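Ice-binding protein (Flavobacteriaceae bacterium, PDB 5UYT) probably binds the surface of ice crystals and restrains their growth, using tandem right-handed beta-helical domains. Local coordinates at residues N45-M50 against H310-N315; P213-L218 against N333-I338. All coordinates share one frame; numbering follows the deposited sequence.

How the contacts relate
Contacts 1 and 2 lie with their centres about 16 Å apart on neighbouring parallel strands, 311-314 and 336-340, of the second ice-binding-like region. Along the chain the order is 45-50, 213-218, 310-315, 333-338, so the two pairings interleave. In contact 1 a loop of the first ice-binding-like region reaches strand 311-314; in contact 2 the loop between strands 198-200 and 224-228 lies against strand 336-340 and its approach. Probable backbone hydrogen bonds join the strands, Tyr312 N to Val337 O at 2.8 Å and Val337 N to His310 O at 3.1 Å, while Thr311 OG1 packs 3.2 Å from Pro213 CG. Together they tie the first region and segment 213-218 to the same part of the second.

Contact 1: N45-M50 against H310-N315; sequences NVDGVM and HTYLLN
Before Asp47 meets Tyr312, the loop passes Asn45, whose OD1 is hydrogen-bonded to Tyr297 N of the second ice-binding-like region. Asp47 then sits at the centre of an inverse gamma turn, and CG lies opposite its backbone N (chi1 -175°), which carries the carboxylate across to strand 311-314. Tyr312 OH donates a short hydrogen bond to Asp47 OD1, 2.5 Å away. Asp47 OD1 lies at the edge of the phenol ring, near its plane, and 3.3 Å from Tyr312 CE1; the hydroxyl, for its part, comes from above the carboxylate plane, 40° out of it. OD2 is bonded instead to Thr308 OG1, so both carboxylate oxygens have partners in the second region. Tyr312 OH also accepts a hydrogen bond from His310 ND1 at 3.1 Å, tilted 27° from the imidazole plane and roughly at a right angle to the Asp47 OD1 bond; Thr308 N bonds to it too. His310 CB lies over one face of the Tyr312 ring, 3.5 Å above its plane and displaced toward the rim. With His310 ND1 only 4.1 Å from Asp47 OD1, the buried carboxylate may favour a protonated imidazole. This Asp-Tyr-His network joins a loop of the first right-handed beta-helix to a strand of the second, within the interface between the two beta-solenoid regions.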
loop_
_atom_site.group_PDB
_atom_site.type_symbol
_atom_site.label_atom_id
_atom_site.label_comp_id
_atom_site.label_asym_id
_atom_site.label_seq_id
_atom_site.Cartn_x
_atom_site.Cartn_y
_atom_site.Cartn_z
ATOM N N ASN A 45 4.307 -9.476 -2.842
ATOM C CA ASN A 45 4.523 -8.035 -2.653
ATOM C C ASN A 45 3.973 -7.576 -1.312
ATOM O O ASN A 45 2.806 -7.845 -0.995
ATOM C CB ASN A 45 3.903 -7.235 -3.823
ATOM C CG ASN A 45 4.665 -7.428 -5.109
ATOM O OD1 ASN A 45 5.901 -7.340 -5.126
ATOM N ND2 ASN A 45 3.948 -7.674 -6.203
ATOM N N VAL A 46 4.846 -6.952 -0.519
ATOM C CA VAL A 46 4.512 -6.435 0.811
ATOM C C VAL A 46 4.651 -4.924 0.814
ATOM O O VAL A 46 5.633 -4.412 0.299
ATOM C CB VAL A 46 5.440 -7.068 1.876
ATOM C CG1 VAL A 46 5.339 -6.320 3.205
ATOM C CG2 VAL A 46 5.036 -8.525 2.090
ATOM N N ASP A 47 3.641 -4.200 1.311
ATOM C CA ASP A 47 3.809 -2.760 1.489
ATOM C C ASP A 47 4.575 -2.512 2.781
ATOM O O ASP A 47 4.000 -2.103 3.799
ATOM C CB ASP A 47 2.461 -1.999 1.510
ATOM C CG ASP A 47 2.658 -0.503 1.579
ATOM O OD1 ASP A 47 3.792 -0.068 1.293
ATOM O OD2 ASP A 47 1.705 0.261 1.899
ATOM N N GLY A 48 5.886 -2.712 2.710
ATOM C CA GLY A 48 6.761 -2.656 3.877
ATOM C C GLY A 48 8.087 -3.269 3.472
ATOM O O GLY A 48 8.214 -3.833 2.368
ATOM N N VAL A 49 9.076 -3.155 4.354
ATOM C CA VAL A 49 10.413 -3.688 4.056
ATOM C C VAL A 49 10.543 -5.072 4.645
ATOM O O VAL A 49 10.120 -5.324 5.808
ATOM C CB VAL A 49 11.512 -2.757 4.614
ATOM C CG1 VAL A 49 12.920 -3.305 4.349
ATOM C CG2 VAL A 49 11.315 -1.351 4.049
ATOM N N MET A 50 11.123 -5.980 3.860
ATOM C CA MET A 50 11.492 -7.311 4.381
ATOM C C MET A 50 12.781 -7.171 5.181
ATOM O O MET A 50 13.849 -6.989 4.595
ATOM C CB MET A 50 11.637 -8.327 3.221
ATOM C CG MET A 50 10.404 -8.397 2.303
ATOM S SD MET A 50 8.836 -8.713 3.149
ATOM C CE MET A 50 9.120 -10.370 3.793
ATOM N N HIS A 310 4.749 6.738 -0.460
ATOM C CA HIS A 310 6.162 6.328 -0.457
ATOM C C HIS A 310 6.678 6.449 -1.895
ATOM O O HIS A 310 5.891 6.566 -2.836
ATOM C CB HIS A 310 6.323 4.837 -0.087
ATOM C CG HIS A 310 6.071 4.514 1.359
ATOM N ND1 HIS A 310 4.922 3.876 1.777
ATOM C CD2 HIS A 310 6.820 4.710 2.471
ATOM C CE1 HIS A 310 4.972 3.688 3.087
ATOM N NE2 HIS A 310 6.107 4.199 3.538
ATOM N N THR A 311 7.993 6.312 -2.038
ATOM C CA THR A 311 8.599 6.003 -3.305
ATOM C C THR A 311 8.835 4.482 -3.354
ATOM O O THR A 311 9.595 3.946 -2.535
ATOM C CB THR A 311 9.937 6.722 -3.442
ATOM O OG1 THR A 311 9.735 8.144 -3.378
ATOM C CG2 THR A 311 10.586 6.365 -4.792
ATOM N N TYR A 312 8.233 3.811 -4.336
ATOM C CA TYR A 312 8.373 2.348 -4.478
ATOM C C TYR A 312 9.282 2.041 -5.637
ATOM O O TYR A 312 9.331 2.810 -6.606
ATOM C CB TYR A 312 7.007 1.732 -4.785
ATOM C CG TYR A 312 6.084 1.800 -3.600
ATOM C CD1 TYR A 312 6.190 0.856 -2.567
ATOM C CD2 TYR A 312 5.141 2.835 -3.470
ATOM C CE1 TYR A 312 5.355 0.915 -1.449
ATOM C CE2 TYR A 312 4.304 2.900 -2.353
ATOM C CZ TYR A 312 4.416 1.936 -1.352
ATOM O OH TYR A 312 3.621 1.964 -0.214
ATOM N N LEU A 313 9.964 0.902 -5.559
ATOM C CA LEU A 313 10.728 0.363 -6.695
ATOM C C LEU A 313 10.166 -1.009 -7.092
ATOM O O LEU A 313 10.023 -1.916 -6.250
ATOM C CB LEU A 313 12.222 0.198 -6.342
ATOM C CG LEU A 313 13.067 -0.500 -7.423
ATOM C CD1 LEU A 313 13.170 0.297 -8.726
ATOM C CD2 LEU A 313 14.447 -0.829 -6.852
ATOM N N LEU A 314 9.820 -1.145 -8.366
ATOM C CA LEU A 314 9.603 -2.460 -8.963
ATOM C C LEU A 314 10.812 -2.686 -9.880
ATOM O O LEU A 314 10.909 -2.033 -10.922
ATOM C CB LEU A 314 8.288 -2.464 -9.753
ATOM C CG LEU A 314 7.033 -2.420 -8.859
ATOM C CD1 LEU A 314 5.970 -1.590 -9.551
ATOM C CD2 LEU A 314 6.500 -3.830 -8.611
ATOM N N ASN A 315 11.720 -3.595 -9.500
ATOM C CA ASN A 315 13.044 -3.659 -10.150
ATOM C C ASN A 315 13.119 -4.571 -11.408
ATOM O O ASN A 315 14.178 -5.156 -11.693
ATOM C CB ASN A 315 14.144 -4.022 -9.141
ATOM C CG ASN A 315 15.534 -3.591 -9.626
ATOM O OD1 ASN A 315 15.671 -2.559 -10.305
ATOM N ND2 ASN A 315 16.548 -4.379 -9.319
#

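Contact 2: P213-L218 against N333-I338; sequences PVAPNL and NAVFVI
A chi1 of 168° spreads the two methyls of Val335 towards different partners: CG1, opposite the backbone N, reaches Pro213 CG at 4.0 Å, and CG2, opposite the carbonyl carbon, reaches Ala215 CB, also at 4.0 Å. Two residues on, Val337 has nearly the same rotamer (chi1 170°), and its CG2 comes to 3.6 Å from Pro213 CG. One corner of the proline ring therefore meets a methyl from each valine, both pointing to the same side of the chain as it enters strand 336-340, while Pro213 CD lies 3.7 Å from Val335 O. The carbonyl of Pro213 presses on the fork of Val335, its O 3.3 Å from Val335 CB. Replacing Pro213 by an alanine would probably open a gap over Val337 CG2 and leave Val335 CG1 less well covered, since the ring atoms CG and CD supply these contacts. Around this apolar patch, Val335 shares a backbone hydrogen bond with Thr211, and Val214 O is bonded to Tyr285 OH of helix 270-288. Leu286 of that helix also touches Val337 and Pro216. The loop thus runs along the flank of the second right-handed beta-helix where helix 270-288 packs against it; a beta-helix with a long helix alongside is the ice-binding protein fold.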
loop_
_atom_site.group_PDB
_atom_site.type_symbol
_atom_site.label_atom_id
_atom_site.label_comp_id
_atom_site.label_asym_id
_atom_site.label_seq_id
_atom_site.Cartn_x
_atom_site.Cartn_y
_atom_site.Cartn_z
ATOM N N PRO A 213 7.257 11.313 -1.085
ATOM C CA PRO A 213 8.319 12.248 -1.499
ATOM C C PRO A 213 7.751 13.569 -2.012
ATOM O O PRO A 213 6.536 13.700 -2.196
ATOM C CB PRO A 213 9.000 11.489 -2.643
ATOM C CG PRO A 213 7.874 10.714 -3.278
ATOM C CD PRO A 213 7.038 10.257 -2.093
ATOM N N VAL A 214 8.630 14.564 -2.206
ATOM C CA VAL A 214 8.232 15.795 -2.914
ATOM C C VAL A 214 7.959 15.465 -4.373
ATOM O O VAL A 214 8.778 14.808 -5.019
ATOM C CB VAL A 214 9.335 16.871 -2.803
ATOM C CG1 VAL A 214 9.001 18.097 -3.651
ATOM C CG2 VAL A 214 9.521 17.263 -1.356
ATOM N N ALA A 215 6.781 15.873 -4.854
ATOM C CA ALA A 215 6.325 15.661 -6.240
ATOM C C ALA A 215 7.273 16.340 -7.228
ATOM O O ALA A 215 7.851 17.390 -6.889
ATOM C CB ALA A 215 4.908 16.203 -6.434
ATOM N N PRO A 216 7.443 15.766 -8.438
ATOM C CA PRO A 216 8.253 16.459 -9.427
ATOM C C PRO A 216 7.558 17.721 -9.914
ATOM O O PRO A 216 6.318 17.779 -9.953
ATOM C CB PRO A 216 8.306 15.464 -10.584
ATOM C CG PRO A 216 6.987 14.712 -10.483
ATOM C CD PRO A 216 6.889 14.508 -8.988
ATOM N N ASN A 217 8.354 18.716 -10.286
ATOM C CA ASN A 217 7.820 19.832 -11.004
ATOM C C ASN A 217 7.690 19.375 -12.452
ATOM O O ASN A 217 8.692 19.034 -13.095
ATOM C CB ASN A 217 8.746 21.036 -10.863
ATOM C CG ASN A 217 8.304 22.221 -11.712
ATOM O OD1 ASN A 217 7.195 22.282 -12.216
ATOM N ND2 ASN A 217 9.194 23.198 -11.835
ATOM N N LEU A 218 6.456 19.312 -12.947
ATOM C CA LEU A 218 6.244 18.960 -14.364
ATOM C C LEU A 218 6.477 20.133 -15.340
ATOM O O LEU A 218 6.473 19.917 -16.562
ATOM C CB LEU A 218 4.853 18.347 -14.587
ATOM C CG LEU A 218 4.567 17.051 -13.812
ATOM C CD1 LEU A 218 3.136 16.613 -14.100
ATOM C CD2 LEU A 218 5.555 15.948 -14.177
ATOM N N ASN A 333 -2.784 15.583 0.426
ATOM C CA ASN A 333 -1.518 16.021 -0.211
ATOM C C ASN A 333 -0.458 14.938 -0.355
ATOM O O ASN A 333 0.640 15.207 -0.876
ATOM C CB ASN A 333 -0.954 17.255 0.488
ATOM C CG ASN A 333 -1.963 18.390 0.553
ATOM O OD1 ASN A 333 -2.263 18.883 1.624
ATOM N ND2 ASN A 333 -2.519 18.763 -0.582
ATOM N N ALA A 334 -0.796 13.708 0.041
ATOM C CA ALA A 334 0.153 12.596 -0.050
ATOM C C ALA A 334 0.559 12.333 -1.510
ATOM O O ALA A 334 -0.276 12.351 -2.408
ATOM C CB ALA A 334 -0.463 11.330 0.534
ATOM N N VAL A 335 1.837 12.013 -1.720
ATOM C CA VAL A 335 2.388 11.747 -3.057
ATOM C C VAL A 335 2.826 10.262 -3.099
ATOM O O VAL A 335 3.356 9.715 -2.102
ATOM C CB VAL A 335 3.637 12.623 -3.305
ATOM C CG1 VAL A 335 4.419 12.171 -4.554
ATOM C CG2 VAL A 335 3.246 14.091 -3.416
ATOM N N PHE A 336 2.623 9.643 -4.254
ATOM C CA PHE A 336 3.030 8.267 -4.484
ATOM C C PHE A 336 3.926 8.272 -5.700
ATOM O O PHE A 336 3.534 8.791 -6.770
ATOM C CB PHE A 336 1.809 7.414 -4.812
ATOM C CG PHE A 336 0.748 7.432 -3.749
ATOM C CD1 PHE A 336 0.648 6.364 -2.853
ATOM C CD2 PHE A 336 -0.161 8.498 -3.656
ATOM C CE1 PHE A 336 -0.356 6.364 -1.874
ATOM C CE2 PHE A 336 -1.161 8.493 -2.674
ATOM C CZ PHE A 336 -1.255 7.437 -1.794
ATOM N N VAL A 337 5.116 7.693 -5.582
ATOM C CA VAL A 337 5.955 7.550 -6.760
ATOM C C VAL A 337 6.251 6.070 -6.965
ATOM O O VAL A 337 6.669 5.386 -6.038
ATOM C CB VAL A 337 7.263 8.365 -6.645
ATOM C CG1 VAL A 337 8.232 7.987 -7.780
ATOM C CG2 VAL A 337 6.967 9.884 -6.688
ATOM N N ILE A 338 6.022 5.575 -8.181
ATOM C CA ILE A 338 6.247 4.136 -8.490
ATOM C C ILE A 338 7.300 4.070 -9.592
ATOM O O ILE A 338 7.038 4.471 -10.727
ATOM C CB ILE A 338 4.920 3.447 -8.917
ATOM C CG1 ILE A 338 3.950 3.526 -7.712
ATOM C CG2 ILE A 338 5.169 1.964 -9.274
ATOM C CD1 ILE A 338 2.527 3.112 -8.008
#